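Local coordinates for beta-lactamase (Francisella tularensis subsp. tularensis, PDB 3P09), which probably hydrolyses the ring of beta-lactam antibiotics to a substituted beta-amino acid, as a class A beta-lactamase linked to antibiotic resistance, at residues K67-G72 and N153-T158; A102-K107 and K111-S116; K187-N192 and V242-P247. All coordinates share one frame; numbering follows the deposited sequence.

Contact 1. Residues K67-G72 and N153-T158; sequences KFLLVG and NDTIIT
The hydroxyl OG1 of Thr155 is gripped by two groups, Asp152 OD2 and Thr176 OG1, so a buried polar atom is satisfied while the rest of the threonine faces helix 66-80. Its chi1 of -64° sets OG1 beside the backbone N and sends the methyl CG2 anti to that N. Threonine suits this double duty: one branch bonds to Asp152 of its own loop and to Thr176 of strand 175-176, the other offers an apolar tip to Leu69. There the two side chains meet tip to tip, with Leu69 CD1 4.1 Å from Thr155 CG2. The same leucine methyl also approaches Ile157, its CD1 lying 4.3 Å from the CD1 of that isoleucine. Leu69 CD1 thus carries the whole contact, a small one burying 74 Å², reached by a side chain whose chi2 of 174° extends it from the helix toward the loop. Leu150 and Asp184 also touch Leu69, so the leucine joins several elements. Lys67, two residues earlier and so on a different side of the helix, bonds through NZ to Ser64 OG and Ser125 O, consistent with the SxxK motif of serine beta-lactamases. The arrangement fits a class A beta-lactamase, where a central helix starting at this motif packs against the chain that probably leads into the omega loop.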
# COMPACT_ATOMS: atom_id res chain seq x y z
N LYS A 67 -5.30 0.99 -1.11
CA LYS A 67 -6.00 -0.19 -1.62
C LYS A 67 -5.76 -1.46 -0.79
O LYS A 67 -6.60 -2.36 -0.78
CB LYS A 67 -5.70 -0.41 -3.12
CG LYS A 67 -6.32 0.70 -3.99
CD LYS A 67 -5.70 0.76 -5.39
CE LYS A 67 -6.31 1.93 -6.17
NZ LYS A 67 -5.65 2.09 -7.50
N PHE A 68 -4.63 -1.56 -0.08
CA PHE A 68 -4.43 -2.75 0.75
C PHE A 68 -5.25 -2.69 2.04
O PHE A 68 -5.67 -3.72 2.57
CB PHE A 68 -2.94 -3.10 0.99
CG PHE A 68 -2.29 -2.39 2.17
CD1 PHE A 68 -2.60 -2.76 3.49
CD2 PHE A 68 -1.33 -1.41 1.96
CE1 PHE A 68 -1.98 -2.13 4.57
CE2 PHE A 68 -0.70 -0.76 3.04
CZ PHE A 68 -1.03 -1.13 4.34
N LEU A 69 -5.49 -1.48 2.54
CA LEU A 69 -6.40 -1.30 3.68
C LEU A 69 -7.82 -1.69 3.32
O LEU A 69 -8.55 -2.32 4.10
CB LEU A 69 -6.39 0.16 4.13
CG LEU A 69 -5.04 0.63 4.65
CD1 LEU A 69 -5.08 2.15 4.93
CD2 LEU A 69 -4.68 -0.13 5.90
N LEU A 70 -8.21 -1.30 2.11
CA LEU A 70 -9.54 -1.59 1.59
C LEU A 70 -9.74 -3.10 1.46
O LEU A 70 -10.78 -3.63 1.85
CB LEU A 70 -9.70 -0.93 0.22
CG LEU A 70 -10.97 -1.26 -0.58
CD1 LEU A 70 -12.23 -0.91 0.21
CD2 LEU A 70 -10.97 -0.59 -1.95
N VAL A 71 -8.75 -3.78 0.91
CA VAL A 71 -8.83 -5.23 0.76
C VAL A 71 -8.83 -5.92 2.13
O VAL A 71 -9.56 -6.89 2.36
CB VAL A 71 -7.72 -5.75 -0.17
CG1 VAL A 71 -7.55 -7.25 -0.03
CG2 VAL A 71 -8.07 -5.37 -1.59
N GLY A 72 -8.03 -5.40 3.05
CA GLY A 72 -8.09 -5.88 4.42
C GLY A 72 -9.50 -5.77 5.00
O GLY A 72 -10.02 -6.70 5.62
N ASN A 153 -4.68 5.59 13.85
CA ASN A 153 -5.31 6.90 14.02
C ASN A 153 -4.59 8.01 13.27
O ASN A 153 -4.82 9.19 13.52
CB ASN A 153 -5.39 7.27 15.50
CG ASN A 153 -6.11 6.23 16.33
OD1 ASN A 153 -5.53 5.64 17.24
ND2 ASN A 153 -7.38 5.98 16.00
N ASP A 154 -3.70 7.64 12.35
CA ASP A 154 -2.93 8.63 11.59
C ASP A 154 -3.41 8.75 10.14
O ASP A 154 -3.35 9.81 9.54
CB ASP A 154 -1.43 8.31 11.61
CG ASP A 154 -0.80 8.53 12.98
OD1 ASP A 154 -1.30 9.39 13.73
OD2 ASP A 154 0.21 7.86 13.29
N THR A 155 -3.90 7.64 9.60
CA THR A 155 -4.32 7.59 8.20
C THR A 155 -5.70 8.23 8.02
O THR A 155 -6.67 7.82 8.66
CB THR A 155 -4.36 6.12 7.73
OG1 THR A 155 -3.02 5.60 7.77
CG2 THR A 155 -4.90 5.99 6.32
N ILE A 156 -5.79 9.23 7.15
CA ILE A 156 -7.04 9.93 6.92
C ILE A 156 -7.47 9.84 5.46
O ILE A 156 -6.89 10.50 4.61
CB ILE A 156 -6.94 11.42 7.28
CG1 ILE A 156 -6.37 11.59 8.69
CG2 ILE A 156 -8.30 12.06 7.15
CD1 ILE A 156 -7.30 11.08 9.78
N ILE A 157 -8.48 9.04 5.18
CA ILE A 157 -8.96 8.85 3.81
C ILE A 157 -10.33 9.50 3.64
O ILE A 157 -11.25 9.23 4.44
CB ILE A 157 -9.05 7.36 3.47
CG1 ILE A 157 -7.65 6.74 3.45
CG2 ILE A 157 -9.75 7.17 2.13
CD1 ILE A 157 -7.67 5.26 3.47
N THR A 158 -10.48 10.36 2.64
CA THR A 158 -11.74 11.10 2.49
C THR A 158 -12.32 10.96 1.10
O THR A 158 -13.33 11.60 0.78
CB THR A 158 -11.56 12.61 2.78
OG1 THR A 158 -10.62 13.16 1.86
CG2 THR A 158 -11.09 12.83 4.22

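Contact 2. Residues A102-K107 and K111-S116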
# COMPACT_ATOMS: atom_id res chain seq x y z
N ALA A 102 -7.11 0.25 -15.55
CA ALA A 102 -8.14 -0.75 -15.23
C ALA A 102 -7.79 -2.07 -15.90
O ALA A 102 -8.55 -2.59 -16.73
CB ALA A 102 -9.50 -0.26 -15.73
N PRO A 103 -6.64 -2.63 -15.54
CA PRO A 103 -6.14 -3.79 -16.27
C PRO A 103 -7.07 -5.00 -16.22
O PRO A 103 -7.19 -5.69 -17.22
CB PRO A 103 -4.79 -4.09 -15.59
CG PRO A 103 -4.89 -3.45 -14.24
CD PRO A 103 -5.75 -2.23 -14.44
N ILE A 104 -7.74 -5.25 -15.10
CA ILE A 104 -8.68 -6.36 -15.02
C ILE A 104 -10.12 -5.93 -15.33
O ILE A 104 -10.79 -6.52 -16.16
CB ILE A 104 -8.63 -7.05 -13.63
CG1 ILE A 104 -7.28 -7.72 -13.39
CG2 ILE A 104 -9.73 -8.11 -13.51
CD1 ILE A 104 -6.16 -6.77 -13.08
N THR A 105 -10.60 -4.88 -14.66
CA THR A 105 -12.00 -4.52 -14.80
C THR A 105 -12.36 -4.16 -16.24
O THR A 105 -13.46 -4.46 -16.70
CB THR A 105 -12.40 -3.42 -13.81
OG1 THR A 105 -11.53 -2.29 -13.95
CG2 THR A 105 -12.31 -3.96 -12.37
N ALA A 106 -11.44 -3.53 -16.96
CA ALA A 106 -11.72 -3.12 -18.33
C ALA A 106 -11.95 -4.32 -19.24
O ALA A 106 -12.54 -4.18 -20.32
CB ALA A 106 -10.59 -2.24 -18.87
N LYS A 107 -11.47 -5.49 -18.84
CA LYS A 107 -11.66 -6.68 -19.67
C LYS A 107 -12.96 -7.41 -19.31
O LYS A 107 -13.26 -8.47 -19.86
CB LYS A 107 -10.47 -7.64 -19.53
CG LYS A 107 -9.11 -7.01 -19.79
CD LYS A 107 -8.03 -8.09 -19.93
CE LYS A 107 -6.68 -7.49 -20.29
NZ LYS A 107 -5.68 -8.55 -20.61
N LYS A 111 -19.85 -8.22 -17.80
CA LYS A 111 -19.78 -9.51 -17.13
C LYS A 111 -19.75 -9.29 -15.61
O LYS A 111 -19.99 -8.17 -15.13
CB LYS A 111 -18.52 -10.28 -17.54
CG LYS A 111 -18.32 -10.50 -19.03
CD LYS A 111 -16.95 -11.14 -19.28
CE LYS A 111 -16.79 -11.66 -20.70
NZ LYS A 111 -15.58 -12.51 -20.85
N THR A 112 -19.44 -10.34 -14.86
CA THR A 112 -19.33 -10.20 -13.41
C THR A 112 -17.98 -10.69 -12.93
O THR A 112 -17.36 -11.52 -13.57
CB THR A 112 -20.39 -11.02 -12.66
OG1 THR A 112 -20.16 -12.41 -12.91
CG2 THR A 112 -21.81 -10.64 -13.09
N LEU A 113 -17.56 -10.18 -11.78
CA LEU A 113 -16.34 -10.62 -11.11
C LEU A 113 -16.70 -10.89 -9.64
O LEU A 113 -17.55 -10.19 -9.08
CB LEU A 113 -15.27 -9.52 -11.18
CG LEU A 113 -14.57 -9.31 -12.53
CD1 LEU A 113 -13.54 -8.17 -12.43
CD2 LEU A 113 -13.89 -10.59 -12.96
N THR A 114 -16.08 -11.89 -9.02
CA THR A 114 -16.31 -12.11 -7.59
C THR A 114 -15.62 -11.01 -6.78
O THR A 114 -14.72 -10.35 -7.27
CB THR A 114 -15.77 -13.46 -7.11
OG1 THR A 114 -14.34 -13.44 -7.22
CG2 THR A 114 -16.33 -14.61 -7.94
N ILE A 115 -16.05 -10.83 -5.53
CA ILE A 115 -15.35 -9.92 -4.63
C ILE A 115 -13.86 -10.27 -4.55
O ILE A 115 -12.99 -9.39 -4.58
CB ILE A 115 -15.99 -9.96 -3.22
CG1 ILE A 115 -17.37 -9.30 -3.23
CG2 ILE A 115 -15.07 -9.33 -2.17
CD1 ILE A 115 -17.34 -7.78 -3.36
N SER A 116 -13.54 -11.56 -4.48
CA SER A 116 -12.13 -11.95 -4.39
C SER A 116 -11.35 -11.54 -5.63
O SER A 116 -10.21 -11.11 -5.54
CB SER A 116 -11.94 -13.45 -4.14
OG SER A 116 -10.56 -13.74 -3.88
O HOH W 1 -13.69 -10.49 -21.70
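With chi1 at -66°, Ile104 places its branch methyl CG2 anti to the backbone N, while Leu113, with chi1 at -74° and chi2 at 179°, stretches its CD1 out to meet that methyl. The two side chains cross at about a right angle, and Ile104 CG2 lies 4.0 Å from Leu113 CD1. CG2 makes the touch, while the CG1 branch of Ile104 leads away from the strand residue. Thr105 adds a second, looser methyl: its CG2 is 4.4 Å from Leu113 CD1. Its hydroxyl serves another purpose, bonding to Asp126 OD1, while Asp126 OD2 accepts a hydrogen bond from the backbone N of Ile104. One carboxylate therefore holds two consecutive residues, Ile104 by its backbone and Thr105 by its hydroxyl. At the solvent-exposed end, a water donates to Lys107 O at 2.8 Å and accepts from Lys111 NZ at 2.9 Å; the long, extended lysine chain carries the ammonium close enough for one water to complete the bridge. Leu113 itself belongs to strand 112-114, whose backbone pairs with strand 88-90. The methyl contacts give closeness with little directionality, whereas the two Asp126 bonds are directional; the water bridge, among exposed lysines, is probably the more adaptable link.

Contact 3. Residues K187-N192 and V242-P247; sequences KLAFGN and VAIIWP
Phe190, the last residue of helix 178-190, pushes its ring against Ile244 and Trp246 of the central antiparallel sheet, a helix-on-sheet layer contact of the alpha-beta sandwich of class A beta-lactamases. The bump is the outer corner of the phenyl ring, and the hollow it enters lies between the branched side chain of Ile244 and the indole of Trp246. Ile244 CG2 sits at the edge of the phenyl ring, in its plane, 3.3 Å from Phe190 CZ, a tight fit. On the other branch, Ile244 CD1 comes within 3.8 Å of Phe190 CE2, so the isoleucine wraps the corner with two methyls. The indole completes the hollow: Trp246 CZ2 is 3.8 Å from Phe190 CZ, near the plane of the phenyl ring, while the phenyl meets the indole obliquely. Ile244 CG2 also lies over one face of the indole, toward its rim, and thus fills the corner where the two aromatic residues converge. Ala189, small enough to let the helix come close to the strand, sets its CB 4.3 Å from Ile244 CG1 and over one face of the phenyl ring. Pro252 touches both aromatic residues. Just beyond the phenylalanine the chain leaves the helix at Gly191, which has no CB to crowd Lys187 O, and Gly191 N bonds to that oxygen at 2.7 Å.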
# COMPACT_ATOMS: atom_id res chain seq x y z
N LYS A 187 0.06 -5.96 10.60
CA LYS A 187 -1.04 -6.46 11.41
C LYS A 187 -1.99 -7.28 10.55
O LYS A 187 -2.47 -8.35 10.97
CB LYS A 187 -1.77 -5.30 12.08
CG LYS A 187 -2.90 -5.71 13.01
CD LYS A 187 -3.21 -4.59 14.00
CE LYS A 187 -4.34 -4.97 14.94
NZ LYS A 187 -4.04 -6.21 15.71
N LEU A 188 -2.24 -6.82 9.33
CA LEU A 188 -3.14 -7.55 8.44
C LEU A 188 -2.58 -8.92 8.03
O LEU A 188 -3.31 -9.91 7.95
CB LEU A 188 -3.47 -6.70 7.21
CG LEU A 188 -4.49 -5.57 7.44
CD1 LEU A 188 -4.52 -4.65 6.25
CD2 LEU A 188 -5.90 -6.13 7.72
N ALA A 189 -1.29 -8.98 7.77
CA ALA A 189 -0.69 -10.21 7.26
C ALA A 189 -0.35 -11.20 8.38
O ALA A 189 -0.40 -12.42 8.19
CB ALA A 189 0.55 -9.87 6.43
N PHE A 190 0.00 -10.67 9.56
CA PHE A 190 0.54 -11.51 10.63
C PHE A 190 -0.16 -11.37 11.97
O PHE A 190 0.08 -12.17 12.89
CB PHE A 190 2.03 -11.23 10.80
CG PHE A 190 2.81 -11.37 9.54
CD1 PHE A 190 2.92 -12.61 8.91
CD2 PHE A 190 3.42 -10.28 8.97
CE1 PHE A 190 3.62 -12.74 7.74
CE2 PHE A 190 4.14 -10.41 7.79
CZ PHE A 190 4.23 -11.65 7.18
N GLY A 191 -1.04 -10.38 12.09
CA GLY A 191 -1.64 -10.04 13.38
C GLY A 191 -2.90 -10.79 13.74
O GLY A 191 -3.18 -11.87 13.22
N ASN A 192 -3.69 -10.21 14.64
CA ASN A 192 -4.84 -10.92 15.17
C ASN A 192 -6.21 -10.38 14.76
O ASN A 192 -7.20 -10.62 15.45
CB ASN A 192 -4.75 -11.05 16.70
CG ASN A 192 -4.62 -9.71 17.40
OD1 ASN A 192 -4.95 -8.66 16.84
ND2 ASN A 192 -4.13 -9.73 18.63
N VAL A 242 4.89 -0.22 0.02
CA VAL A 242 4.78 -0.81 1.36
C VAL A 242 4.73 -2.32 1.20
O VAL A 242 3.92 -2.86 0.43
CB VAL A 242 3.54 -0.30 2.13
CG1 VAL A 242 3.49 -0.89 3.54
CG2 VAL A 242 3.53 1.22 2.18
N ALA A 243 5.59 -3.01 1.94
CA ALA A 243 5.91 -4.38 1.61
C ALA A 243 5.95 -5.29 2.82
O ALA A 243 6.17 -4.83 3.94
CB ALA A 243 7.24 -4.44 0.90
N ILE A 244 5.70 -6.57 2.57
CA ILE A 244 6.08 -7.60 3.53
C ILE A 244 7.21 -8.38 2.90
O ILE A 244 7.15 -8.71 1.72
CB ILE A 244 4.95 -8.58 3.83
CG1 ILE A 244 3.74 -7.86 4.43
CG2 ILE A 244 5.46 -9.64 4.80
CD1 ILE A 244 4.00 -7.20 5.72
N ILE A 245 8.23 -8.68 3.69
CA ILE A 245 9.42 -9.33 3.18
C ILE A 245 9.75 -10.51 4.06
O ILE A 245 9.65 -10.41 5.28
CB ILE A 245 10.62 -8.37 3.21
CG1 ILE A 245 10.29 -7.10 2.41
CG2 ILE A 245 11.88 -9.06 2.72
CD1 ILE A 245 11.33 -5.99 2.54
N TRP A 246 10.10 -11.63 3.43
CA TRP A 246 10.53 -12.84 4.13
C TRP A 246 12.00 -13.04 3.83
O TRP A 246 12.34 -13.62 2.79
CB TRP A 246 9.76 -14.06 3.63
CG TRP A 246 8.31 -14.11 4.03
CD1 TRP A 246 7.76 -14.83 5.05
CD2 TRP A 246 7.22 -13.41 3.40
NE1 TRP A 246 6.40 -14.62 5.10
CE2 TRP A 246 6.05 -13.75 4.10
CE3 TRP A 246 7.13 -12.53 2.32
CZ2 TRP A 246 4.80 -13.25 3.74
CZ3 TRP A 246 5.90 -12.03 1.98
CH2 TRP A 246 4.75 -12.39 2.69
N PRO A 247 12.88 -12.55 4.71
CA PRO A 247 14.31 -12.74 4.46
C PRO A 247 14.64 -14.22 4.58
O PRO A 247 14.00 -14.92 5.37
CB PRO A 247 14.96 -11.96 5.62
CG PRO A 247 13.85 -11.10 6.22
CD PRO A 247 12.62 -11.93 6.01

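In the fold
Contacts 1 and 3 are neighbours, with centres 16 Å apart, and they touch directly: Phe68 of helix 66-80 packs on Leu188 of helix 178-190 and on Val242 of strand 239-246. Contact 2 lies farther out, its centre 22 Å from that of contact 1 and 26 Å from that of contact 3, without touching either. Along the chain it is nested in the loop closed by contact 1, and contact 3 follows both. Together the three run from the five-stranded sheet, across helices 178-190 and 66-80, to the periphery of the helical part. Helix 66-80, which carries the lysine of the probable SxxK motif, thus meets the sheet both directly, at Val242, and by way of helix 178-190.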